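PDB 1BKP: thymidylate synthase A from Bacillus subtilis, which catalyses the reductive methylation of dUMP to dTMP, with 5,10-methylenetetrahydrofolate serving as both methyl donor and reductant and leaving as dihydrofolate. Local coordinates for residues N8-D13 and G218-Y223; M47-S52 and F190-Y195; V54-L57 and K61-W64; D183-N188 and L272-A277. All blocks are in the same frame, centred on the assembly; numbering follows the deposited sequence. Where two conformers were deposited one is given.

Contact 1 of 4, residues N8-D13 and G218-Y223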
loop_
_atom_site.group_PDB
_atom_site.type_symbol
_atom_site.label_atom_id
_atom_site.label_comp_id
_atom_site.label_asym_id
_atom_site.label_seq_id
_atom_site.Cartn_x
_atom_site.Cartn_y
_atom_site.Cartn_z
ATOM N N ASN A 8 -6.046 21.142 -0.461
ATOM C CA ASN A 8 -6.679 22.031 0.448
ATOM C C ASN A 8 -7.721 21.291 1.270
ATOM O O ASN A 8 -7.941 21.636 2.430
ATOM C CB ASN A 8 -7.356 23.172 -0.285
ATOM C CG ASN A 8 -6.412 24.275 -0.810
ATOM O OD1 ASN A 8 -6.892 25.221 -1.465
ATOM N ND2 ASN A 8 -5.145 24.116 -0.670
ATOM N N SER A 9 -8.433 20.318 0.660
ATOM C CA SER A 9 -9.453 19.521 1.394
ATOM C C SER A 9 -8.802 18.671 2.456
ATOM O O SER A 9 -9.304 18.618 3.581
ATOM C CB SER A 9 -10.275 18.567 0.487
ATOM O OG SER A 9 -11.085 19.411 -0.317
ATOM N N ILE A 10 -7.695 18.016 2.125
ATOM C CA ILE A 10 -6.980 17.215 3.131
ATOM C C ILE A 10 -6.444 18.064 4.244
ATOM O O ILE A 10 -6.601 17.751 5.462
ATOM C CB ILE A 10 -5.857 16.409 2.496
ATOM C CG1 ILE A 10 -6.528 15.402 1.492
ATOM C CG2 ILE A 10 -4.992 15.674 3.565
ATOM C CD1 ILE A 10 -5.553 14.574 0.656
ATOM N N ILE A 11 -5.867 19.195 3.876
ATOM C CA ILE A 11 -5.274 20.062 4.940
ATOM C C ILE A 11 -6.368 20.538 5.918
ATOM O O ILE A 11 -6.159 20.561 7.115
ATOM C CB ILE A 11 -4.523 21.324 4.257
ATOM C CG1 ILE A 11 -3.330 20.858 3.371
ATOM C CG2 ILE A 11 -4.146 22.360 5.376
ATOM C CD1 ILE A 11 -2.224 20.177 4.163
ATOM N N LYS A 12 -7.526 20.952 5.402
ATOM C CA LYS A 12 -8.629 21.429 6.246
ATOM C C LYS A 12 -9.107 20.323 7.186
ATOM O O LYS A 12 -9.463 20.577 8.346
ATOM C CB LYS A 12 -9.775 21.847 5.297
ATOM C CG LYS A 12 -10.943 22.607 5.899
ATOM C CD LYS A 12 -10.612 24.087 6.034
ATOM C CE LYS A 12 -11.782 24.859 6.659
ATOM N NZ LYS A 12 -11.455 26.245 7.107
ATOM N N ASP A 13 -9.073 19.088 6.689
ATOM C CA ASP A 13 -9.501 17.957 7.489
ATOM C C ASP A 13 -8.546 17.715 8.642
ATOM O O ASP A 13 -8.945 17.334 9.782
ATOM C CB ASP A 13 -9.601 16.689 6.613
ATOM C CG ASP A 13 -10.112 15.505 7.407
ATOM O OD1 ASP A 13 -11.141 15.698 8.042
ATOM O OD2 ASP A 13 -9.544 14.406 7.444
ATOM N N GLY A 218 -0.438 7.033 4.334
ATOM C CA GLY A 218 -0.860 6.410 5.605
ATOM C C GLY A 218 -0.910 7.424 6.740
ATOM O O GLY A 218 -1.935 7.975 7.011
ATOM N N ASP A 219 0.217 7.811 7.330
ATOM C CA ASP A 219 0.087 8.825 8.407
ATOM C C ASP A 219 0.223 10.232 7.758
ATOM O O ASP A 219 1.284 10.597 7.315
ATOM C CB ASP A 219 1.189 8.629 9.382
ATOM C CG ASP A 219 0.976 9.470 10.642
ATOM O OD1 ASP A 219 1.170 10.673 10.565
ATOM O OD2 ASP A 219 0.517 8.963 11.662
ATOM N N CYS A 220 -0.865 10.981 7.720
ATOM C CA CYS A 220 -0.911 12.301 7.129
ATOM C C CYS A 220 -0.700 13.341 8.246
ATOM O O CYS A 220 -1.610 13.546 9.025
ATOM C CB CYS A 220 -2.309 12.443 6.622
ATOM S SG CYS A 220 -2.482 13.443 5.243
ATOM N N HIS A 221 0.435 14.024 8.297
ATOM C CA HIS A 221 0.667 14.994 9.413
ATOM C C HIS A 221 1.135 16.355 9.051
ATOM O O HIS A 221 1.664 16.543 7.962
ATOM C CB HIS A 221 1.634 14.386 10.411
ATOM C CG HIS A 221 2.933 13.916 9.795
ATOM N ND1 HIS A 221 4.021 14.732 9.638
ATOM C CD2 HIS A 221 3.329 12.697 9.352
ATOM C CE1 HIS A 221 5.043 14.055 9.144
ATOM N NE2 HIS A 221 4.648 12.807 8.956
ATOM N N VAL A 222 0.812 17.338 9.923
ATOM C CA VAL A 222 1.323 18.685 9.714
ATOM C C VAL A 222 1.850 19.206 11.048
ATOM O O VAL A 222 1.269 18.934 12.123
ATOM C CB VAL A 222 0.340 19.698 9.109
ATOM C CG1 VAL A 222 -0.310 19.250 7.872
ATOM C CG2 VAL A 222 -0.639 20.156 10.051
ATOM N N TYR A 223 3.040 19.799 11.023
ATOM C CA TYR A 223 3.629 20.385 12.251
ATOM C C TYR A 223 2.829 21.588 12.638
ATOM O O TYR A 223 2.447 22.366 11.755
ATOM C CB TYR A 223 5.081 20.736 12.084
ATOM C CG TYR A 223 5.953 19.510 11.973
ATOM C CD1 TYR A 223 6.111 18.852 10.774
ATOM C CD2 TYR A 223 6.557 18.958 13.124
ATOM C CE1 TYR A 223 6.824 17.643 10.697
ATOM C CE2 TYR A 223 7.292 17.769 13.086
ATOM C CZ TYR A 223 7.406 17.116 11.863
ATOM O OH TYR A 223 8.019 15.892 11.851
#
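Helix 3-17 packs across one side of the mixed six-stranded sheet of the thymidylate synthase fold, and here two adjacent residues, Ile10 and Ile11, meet Cys220 and Val222 on strand 209-223. The matching positions have nearest CA-CA separations of 8.8 Å for Ile10 with Cys220 and 8.3 Å for Ile11 with Val222, so the backbones stay apart and the union is made by apolar side chains alone. About 105 Å² is buried in total, and all four residues lie in the interior. Strand alternation explains the choice of partners: Cys220 and Val222 face the helix, whereas His221 and Tyr223, both predicted to take part in binding dUMP, pack on Arg140 of the second subunit. Met184 also touches Ile10, Ile11 and Cys220, while Leu230 of helix 227-235 reaches both Ile11 and Val222. With CG1 beside the backbone N (chi1 -63°), Ile10 turns its CG2 branch to the strand, 3.8 Å from Cys220 SG; this value is tentative, because Cys220 was modelled in two conformers. The second touch is looser, the terminal CD1 of Ile11 standing 4.3 Å from Val222 CG1.

Contact 2 of 4, residues M47-S52 and F190-Y195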
loop_
_atom_site.group_PDB
_atom_site.type_symbol
_atom_site.label_atom_id
_atom_site.label_comp_id
_atom_site.label_asym_id
_atom_site.label_seq_id
_atom_site.Cartn_x
_atom_site.Cartn_y
_atom_site.Cartn_z
ATOM N N MET A 47 -5.505 10.766 -3.004
ATOM C CA MET A 47 -5.768 11.774 -4.042
ATOM C C MET A 47 -5.736 10.993 -5.336
ATOM O O MET A 47 -4.892 10.063 -5.453
ATOM C CB MET A 47 -4.681 12.886 -4.024
ATOM C CG MET A 47 -4.824 13.725 -2.739
ATOM S SD MET A 47 -3.477 14.950 -2.608
ATOM C CE MET A 47 -2.201 13.962 -2.335
ATOM N N ARG A 48 -6.657 11.336 -6.269
ATOM C CA ARG A 48 -6.709 10.633 -7.578
ATOM C C ARG A 48 -6.822 11.707 -8.644
ATOM O O ARG A 48 -7.603 12.654 -8.465
ATOM C CB ARG A 48 -7.971 9.784 -7.716
ATOM C CG ARG A 48 -8.204 8.820 -6.624
ATOM C CD ARG A 48 -9.471 8.015 -6.926
ATOM N NE ARG A 48 -9.461 6.997 -7.994
ATOM C CZ ARG A 48 -9.566 5.673 -7.736
ATOM N NH1 ARG A 48 -9.476 5.207 -6.487
ATOM N NH2 ARG A 48 -9.659 4.805 -8.712
ATOM N N PHE A 49 -6.146 11.491 -9.756
ATOM C CA PHE A 49 -6.144 12.450 -10.861
ATOM C C PHE A 49 -6.332 11.662 -12.160
ATOM O O PHE A 49 -5.784 10.540 -12.348
ATOM C CB PHE A 49 -4.796 13.170 -10.881
ATOM C CG PHE A 49 -4.471 13.809 -9.591
ATOM C CD1 PHE A 49 -4.929 15.104 -9.309
ATOM C CD2 PHE A 49 -3.682 13.172 -8.683
ATOM C CE1 PHE A 49 -4.555 15.684 -8.156
ATOM C CE2 PHE A 49 -3.323 13.790 -7.526
ATOM C CZ PHE A 49 -3.739 15.013 -7.268
ATOM N N ASP A 50 -6.982 12.316 -13.100
ATOM C CA ASP A 50 -7.267 11.636 -14.351
ATOM C C ASP A 50 -6.206 11.965 -15.416
ATOM O O ASP A 50 -6.238 11.505 -16.571
ATOM C CB ASP A 50 -8.691 11.996 -14.798
ATOM C CG ASP A 50 -8.876 13.473 -15.105
ATOM O OD1 ASP A 50 -7.947 14.275 -14.994
ATOM O OD2 ASP A 50 -9.990 13.828 -15.505
ATOM N N ASN A 51 -5.212 12.735 -15.004
ATOM C CA ASN A 51 -4.137 13.133 -15.883
ATOM C C ASN A 51 -4.482 14.143 -16.982
ATOM O O ASN A 51 -3.700 14.341 -17.946
ATOM C CB ASN A 51 -3.359 11.901 -16.432
ATOM C CG ASN A 51 -2.158 11.556 -15.534
ATOM O OD1 ASN A 51 -1.422 12.458 -15.144
ATOM N ND2 ASN A 51 -1.996 10.245 -15.161
ATOM N N SER A 52 -5.604 14.833 -16.816
ATOM C CA SER A 52 -5.986 15.848 -17.807
ATOM C C SER A 52 -5.122 17.071 -17.528
ATOM O O SER A 52 -4.957 17.923 -18.357
ATOM C CB SER A 52 -7.456 16.157 -17.724
ATOM O OG SER A 52 -7.819 16.524 -16.400
ATOM N N PHE A 190 5.787 17.982 -3.257
ATOM C CA PHE A 190 6.990 17.574 -3.997
ATOM C C PHE A 190 6.806 16.101 -4.490
ATOM O O PHE A 190 7.120 15.764 -5.637
ATOM C CB PHE A 190 8.111 17.654 -3.005
ATOM C CG PHE A 190 9.465 17.349 -3.540
ATOM C CD1 PHE A 190 10.293 18.377 -4.076
ATOM C CD2 PHE A 190 9.985 16.078 -3.403
ATOM C CE1 PHE A 190 11.598 18.091 -4.435
ATOM C CE2 PHE A 190 11.334 15.787 -3.779
ATOM C CZ PHE A 190 12.115 16.787 -4.282
ATOM N N ASN A 191 6.393 15.214 -3.582
ATOM C CA ASN A 191 6.221 13.776 -3.863
ATOM C C ASN A 191 5.102 13.459 -4.857
ATOM O O ASN A 191 5.307 12.667 -5.776
ATOM C CB ASN A 191 5.948 13.060 -2.554
ATOM C CG ASN A 191 7.196 12.832 -1.740
ATOM O OD1 ASN A 191 8.335 12.660 -2.281
ATOM N ND2 ASN A 191 7.017 12.795 -0.452
ATOM N N VAL A 192 3.991 14.218 -4.813
ATOM C CA VAL A 192 2.844 13.971 -5.672
ATOM C C VAL A 192 3.276 14.351 -7.117
ATOM O O VAL A 192 3.047 13.561 -8.067
ATOM C CB VAL A 192 1.692 14.792 -5.248
ATOM C CG1 VAL A 192 0.547 14.774 -6.273
ATOM C CG2 VAL A 192 1.109 14.230 -3.950
ATOM N N PHE A 193 3.935 15.508 -7.263
ATOM C CA PHE A 193 4.401 15.903 -8.633
ATOM C C PHE A 193 5.424 14.910 -9.191
ATOM O O PHE A 193 5.281 14.407 -10.279
ATOM C CB PHE A 193 5.033 17.312 -8.571
ATOM C CG PHE A 193 5.683 17.734 -9.896
ATOM C CD1 PHE A 193 4.901 18.060 -10.981
ATOM C CD2 PHE A 193 7.079 17.771 -10.041
ATOM C CE1 PHE A 193 5.508 18.447 -12.231
ATOM C CE2 PHE A 193 7.693 18.141 -11.256
ATOM C CZ PHE A 193 6.927 18.478 -12.335
ATOM N N GLN A 194 6.375 14.509 -8.354
ATOM C CA GLN A 194 7.489 13.677 -8.741
ATOM C C GLN A 194 7.040 12.316 -9.285
ATOM O O GLN A 194 7.525 11.911 -10.341
ATOM C CB GLN A 194 8.362 13.526 -7.513
ATOM C CG GLN A 194 9.273 12.373 -7.410
ATOM C CD GLN A 194 10.076 12.427 -6.072
ATOM O OE1 GLN A 194 11.261 12.810 -6.052
ATOM N NE2 GLN A 194 9.428 12.110 -4.996
ATOM N N TYR A 195 6.065 11.683 -8.653
ATOM C CA TYR A 195 5.615 10.368 -9.149
ATOM C C TYR A 195 4.756 10.446 -10.399
ATOM O O TYR A 195 4.713 9.467 -11.214
ATOM C CB TYR A 195 5.045 9.451 -8.003
ATOM C CG TYR A 195 6.187 8.727 -7.355
ATOM C CD1 TYR A 195 7.010 9.372 -6.372
ATOM C CD2 TYR A 195 6.508 7.394 -7.746
ATOM C CE1 TYR A 195 8.109 8.714 -5.797
ATOM C CE2 TYR A 195 7.602 6.722 -7.212
ATOM C CZ TYR A 195 8.397 7.407 -6.224
ATOM O OH TYR A 195 9.488 6.719 -5.739
#
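Asp50 OD1 is gripped by two donors of one residue, just after the strand that carries the contact ends. Ser52 OG donates to it at 2.7 Å, reaching the syn side of the carboxylate, while Ser52 N lies 3.0 Å from the same OD1 with an N-H...O angle of 157°. The amide comes from above the carboxylate plane, 48° out of it, and this backbone bond defines an Asx turn that bends the chain away from strand 39-49. Across the contact itself everything is apolar and centres on Val192. Its two methyls divide the work: CG2 meets Met47 CE at 3.7 Å, and CG1 stands 4.2 Å from Phe49 CE2. CG1 approaches the Phe49 ring obliquely, and Val192 crosses both partner side chains at about a right angle. The bend in the Met47 chain at its last torsion (chi3 -69°) turns the terminal methyl to the helix. Met47 and Phe49, two apart on the strand, thus straddle a single valine, and all three are buried. Val192 adjoins Asn191, predicted to bind dUMP, and its side chain is about 11 Å from that of the catalytic Cys160. Tyr213 of strand 209-223 joins the two elements, pairing through its backbone with Phe49 and through its OH with Val192 O. Helix 3-17, with Phe3, Gln6 and Ile10, also packs on Met47, so both helices cover the same face of strand 39-49, beside its sheet neighbour 209-223.

Contact 3 of 4, residues V54-L57 and K61-W64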
loop_
_atom_site.group_PDB
_atom_site.type_symbol
_atom_site.label_atom_id
_atom_site.label_comp_id
_atom_site.label_asym_id
_atom_site.label_seq_id
_atom_site.Cartn_x
_atom_site.Cartn_y
_atom_site.Cartn_z
ATOM N N VAL A 54 -1.394 18.399 -15.017
ATOM C CA VAL A 54 -0.247 18.026 -14.193
ATOM C C VAL A 54 -0.625 18.293 -12.728
ATOM O O VAL A 54 -1.151 19.328 -12.448
ATOM C CB VAL A 54 0.946 18.915 -14.599
ATOM C CG1 VAL A 54 2.051 18.817 -13.593
ATOM C CG2 VAL A 54 1.495 18.352 -15.927
ATOM N N PRO A 55 -0.496 17.295 -11.819
ATOM C CA PRO A 55 -0.854 17.593 -10.445
ATOM C C PRO A 55 0.244 18.453 -9.790
ATOM O O PRO A 55 1.271 17.937 -9.422
ATOM C CB PRO A 55 -0.982 16.186 -9.775
ATOM C CG PRO A 55 -0.108 15.330 -10.588
ATOM C CD PRO A 55 -0.230 15.850 -12.034
ATOM N N ILE A 56 0.028 19.766 -9.700
ATOM C CA ILE A 56 1.020 20.621 -9.089
ATOM C C ILE A 56 0.283 21.757 -8.449
ATOM O O ILE A 56 -0.891 22.083 -8.818
ATOM C CB ILE A 56 2.057 21.099 -10.139
ATOM C CG1 ILE A 56 3.289 21.736 -9.469
ATOM C CG2 ILE A 56 1.435 22.061 -11.176
ATOM C CD1 ILE A 56 4.491 21.848 -10.445
ATOM N N LEU A 57 0.792 22.137 -7.271
ATOM C CA LEU A 57 0.130 23.234 -6.560
ATOM C C LEU A 57 0.369 24.576 -7.239
ATOM O O LEU A 57 1.463 24.784 -7.789
ATOM C CB LEU A 57 0.701 23.410 -5.154
ATOM C CG LEU A 57 0.455 22.287 -4.116
ATOM C CD1 LEU A 57 0.740 22.892 -2.697
ATOM C CD2 LEU A 57 -1.031 21.732 -4.310
ATOM N N LYS A 61 5.050 27.820 -4.957
ATOM C CA LYS A 61 5.814 27.184 -6.000
ATOM C C LYS A 61 6.380 25.848 -5.524
ATOM O O LYS A 61 6.901 25.747 -4.432
ATOM C CB LYS A 61 7.009 28.046 -6.372
ATOM C CG LYS A 61 7.874 27.429 -7.407
ATOM C CD LYS A 61 9.129 28.334 -7.556
ATOM C CE LYS A 61 10.016 27.868 -8.707
ATOM N NZ LYS A 61 9.400 28.076 -10.035
ATOM N N VAL A 62 6.241 24.813 -6.309
ATOM C CA VAL A 62 6.818 23.523 -5.896
ATOM C C VAL A 62 8.196 23.469 -6.547
ATOM O O VAL A 62 8.343 23.869 -7.721
ATOM C CB VAL A 62 5.941 22.357 -6.419
ATOM C CG1 VAL A 62 6.667 21.000 -6.249
ATOM C CG2 VAL A 62 4.581 22.328 -5.591
ATOM N N ALA A 63 9.120 22.766 -5.911
ATOM C CA ALA A 63 10.501 22.733 -6.449
ATOM C C ALA A 63 10.536 21.651 -7.518
ATOM O O ALA A 63 11.132 20.639 -7.313
ATOM C CB ALA A 63 11.417 22.371 -5.320
ATOM N N TRP A 64 9.909 21.902 -8.660
ATOM C CA TRP A 64 9.785 20.908 -9.680
ATOM C C TRP A 64 11.044 20.317 -10.250
ATOM O O TRP A 64 11.068 19.164 -10.518
ATOM C CB TRP A 64 8.857 21.432 -10.763
ATOM C CG TRP A 64 9.486 22.509 -11.637
ATOM C CD1 TRP A 64 9.493 23.888 -11.408
ATOM C CD2 TRP A 64 10.130 22.293 -12.889
ATOM N NE1 TRP A 64 10.109 24.526 -12.478
ATOM C CE2 TRP A 64 10.498 23.571 -13.398
ATOM C CE3 TRP A 64 10.447 21.133 -13.654
ATOM C CZ2 TRP A 64 11.151 23.703 -14.617
ATOM C CZ3 TRP A 64 11.088 21.270 -14.870
ATOM C CH2 TRP A 64 11.434 22.556 -15.339
#
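Ile56 reaches from its CB toward the returning chain at Val62 and Trp64. The first torsion sets CG1 opposite the backbone N (chi1 -167°), which sends this branch across the turn; CG2 is left between the N and the carbonyl carbon. CG1 does most of the touching, lying 4.1 Å from Val62 CB and equally near Val62 CG2. At the tip, CD1 stands 4.4 Å from Trp64 CB, so only the root of the tryptophan is used and its indole leads elsewhere. Val62 CG2 has a second neighbour in Leu57 CB, also at 4.1 Å, and so touches two consecutive residues. The route from Val62 to the helix is a tight bend: Trp64 N donates to Val62 O at 2.7 Å, closing an inverse gamma turn centred on Ala63, which is also the N-cap of helix 64-75. A single hydroxyl couples the two arms, since Tyr266 OH bonds both Leu57 O and Val62 N. The turn thus forms the lead-in to helix 64-75, with Leu263 of strand 261-264 against Ile56 and Trp64, and with Leu57 touching Pro189 of helix 188-206 and Phe3 and Tyr7 of helix 3-17.

Contact 4 of 4, residues D183-N188 and L272-A277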
loop_
_atom_site.group_PDB
_atom_site.type_symbol
_atom_site.label_atom_id
_atom_site.label_comp_id
_atom_site.label_asym_id
_atom_site.label_seq_id
_atom_site.Cartn_x
_atom_site.Cartn_y
_atom_site.Cartn_z
ATOM N N ASP A 183 4.788 14.511 5.412
ATOM C CA ASP A 183 4.661 15.841 6.038
ATOM C C ASP A 183 3.863 16.537 4.931
ATOM O O ASP A 183 4.398 16.737 3.801
ATOM C CB ASP A 183 6.086 16.428 6.144
ATOM C CG ASP A 183 6.101 17.886 6.533
ATOM O OD1 ASP A 183 5.094 18.597 6.396
ATOM O OD2 ASP A 183 7.122 18.298 7.093
ATOM N N MET A 184 2.588 16.858 5.208
ATOM C CA MET A 184 1.727 17.470 4.210
ATOM C C MET A 184 2.119 18.829 3.705
ATOM O O MET A 184 1.774 19.162 2.580
ATOM C CB MET A 184 0.276 17.505 4.678
ATOM C CG MET A 184 -0.253 16.049 4.931
ATOM S SD MET A 184 -0.170 15.023 3.447
ATOM C CE MET A 184 -1.448 15.763 2.507
ATOM N N ALA A 185 2.837 19.596 4.535
ATOM C CA ALA A 185 3.239 20.940 4.147
ATOM C C ALA A 185 4.413 20.931 3.232
ATOM O O ALA A 185 4.381 21.594 2.241
ATOM C CB ALA A 185 3.596 21.804 5.407
ATOM N N LEU A 186 5.474 20.239 3.633
ATOM C CA LEU A 186 6.709 20.214 2.891
ATOM C C LEU A 186 6.931 19.015 1.940
ATOM O O LEU A 186 7.428 19.170 0.872
ATOM C CB LEU A 186 7.845 20.268 3.886
ATOM C CG LEU A 186 7.755 21.593 4.721
ATOM C CD1 LEU A 186 8.648 21.469 5.928
ATOM C CD2 LEU A 186 8.195 22.801 3.870
ATOM N N GLY A 187 6.595 17.830 2.363
ATOM C CA GLY A 187 6.853 16.710 1.523
ATOM C C GLY A 187 5.796 16.313 0.487
ATOM O O GLY A 187 6.141 16.046 -0.649
ATOM N N ASN A 188 4.525 16.338 0.855
ATOM C CA ASN A 188 3.513 15.883 -0.081
ATOM C C ASN A 188 3.486 16.572 -1.489
ATOM O O ASN A 188 3.435 15.848 -2.542
ATOM C CB ASN A 188 2.138 15.981 0.574
ATOM C CG ASN A 188 1.038 15.506 -0.341
ATOM O OD1 ASN A 188 0.288 16.316 -0.854
ATOM N ND2 ASN A 188 0.841 14.172 -0.409
ATOM N N LEU A 272 6.416 31.303 0.878
ATOM C CA LEU A 272 6.058 31.250 2.304
ATOM C C LEU A 272 7.226 30.537 2.949
ATOM O O LEU A 272 7.674 29.554 2.400
ATOM C CB LEU A 272 4.834 30.323 2.497
ATOM C CG LEU A 272 3.527 30.833 1.908
ATOM C CD1 LEU A 272 2.548 29.661 1.714
ATOM C CD2 LEU A 272 2.966 31.950 2.850
ATOM N N LEU A 273 7.664 30.969 4.132
ATOM C CA LEU A 273 8.807 30.345 4.788
ATOM C C LEU A 273 8.234 29.433 5.909
ATOM O O LEU A 273 7.465 29.870 6.712
ATOM C CB LEU A 273 9.685 31.429 5.489
ATOM C CG LEU A 273 10.720 32.220 4.612
ATOM C CD1 LEU A 273 10.252 32.425 3.303
ATOM C CD2 LEU A 273 11.113 33.565 5.229
ATOM N N PHE A 274 8.586 28.170 5.892
ATOM C CA PHE A 274 8.137 27.234 6.923
ATOM C C PHE A 274 9.311 26.920 7.855
ATOM O O PHE A 274 10.399 26.537 7.431
ATOM C CB PHE A 274 7.720 25.941 6.214
ATOM C CG PHE A 274 6.505 26.087 5.373
ATOM C CD1 PHE A 274 5.219 25.909 5.946
ATOM C CD2 PHE A 274 6.600 26.386 4.025
ATOM C CE1 PHE A 274 4.059 26.014 5.241
ATOM C CE2 PHE A 274 5.399 26.500 3.277
ATOM C CZ PHE A 274 4.139 26.309 3.893
ATOM N N GLU A 275 9.067 27.095 9.132
ATOM C CA GLU A 275 10.006 26.804 10.208
ATOM C C GLU A 275 10.531 25.382 10.059
ATOM O O GLU A 275 9.775 24.461 9.773
ATOM C CB GLU A 275 9.240 26.892 11.538
ATOM C CG GLU A 275 8.344 28.200 11.842
ATOM C CD GLU A 275 7.168 28.606 10.840
ATOM O OE1 GLU A 275 6.519 27.803 10.109
ATOM O OE2 GLU A 275 6.881 29.823 10.815
ATOM N N VAL A 276 11.827 25.212 10.261
ATOM C CA VAL A 276 12.506 23.910 10.196
ATOM C C VAL A 276 12.329 23.069 11.483
ATOM O O VAL A 276 12.561 23.583 12.592
ATOM C CB VAL A 276 14.037 24.085 10.057
ATOM C CG1 VAL A 276 14.481 23.748 8.690
ATOM C CG2 VAL A 276 14.416 25.505 10.340
ATOM N N ALA A 277 11.970 21.789 11.328
ATOM C CA ALA A 277 11.817 20.870 12.461
ATOM C C ALA A 277 12.864 19.773 12.273
ATOM O O ALA A 277 12.787 18.984 11.310
ATOM C CB ALA A 277 10.383 20.273 12.521
#
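Apolar contacts join Leu186 and Ala185 to Phe274. Leu186 CD2 makes the nearer approach, at 3.9 Å from Phe274 CD2 and about as close to Phe274 CB, the two side chains sliding past each other in opposite directions. Ala185 CB touches at a meta carbon, 4.2 Å from Phe274 CE1, across the ring from the CD2 that Leu186 meets, so the two methyls span the ring; both come at it obliquely. Leu186 reaches over because its CG lies beside the backbone N (chi1 -61°), whereas the bond from CA to CB of Phe274 already points toward the loop. The ring of His226 meets that of Phe274 edge-to-face. Segment 272-277 belongs to the C-terminal tail, which in thymidylate synthases closes over the active site when ligands bind; Ala277 is predicted to contact the folate, and Asp183 both the folate and dUMP. Hydrogen bonds shape the partner loop. Asp183 OD1 accepts from Leu186 N at 3.2 Å and a nearly straight 175°, from above the carboxylate plane: an Asx motif, to which Ala185 N adds a weak bond. The carbonyl of the same residue is gripped twice, by Gly187 N at 2.8 Å and Asn188 N at 3.0 Å, which reach Asp183 O from opposite faces of its plane. Met184 O bonds Tyr7 OH, Ala185 O accepts from Lys60 NZ, and His226 NE2 bonds Glu275 O.

From the N terminus, helix 3-17 opens contact 1 and strand 39-49 opens contact 2. Contact 3 closes almost at once, a short turn nested in the loop of contact 2, which is itself nested in that of contact 1. Residues 183-188 then open contact 4 before 190-195 closes contact 2 and 218-223 closes contact 1; 272-277 closes contact 4, which therefore crosses both. Contact 3 does not touch contacts 1 or 4, but Phe193 ties it to contact 2 by packing on Trp64. Ile10 CD1 and Met47 CG, 3.6 Å apart, join contacts 1 and 2 between N-terminal helix and sheet. A probable hydrogen bond from Met184 N to His221 O links contacts 1 and 4.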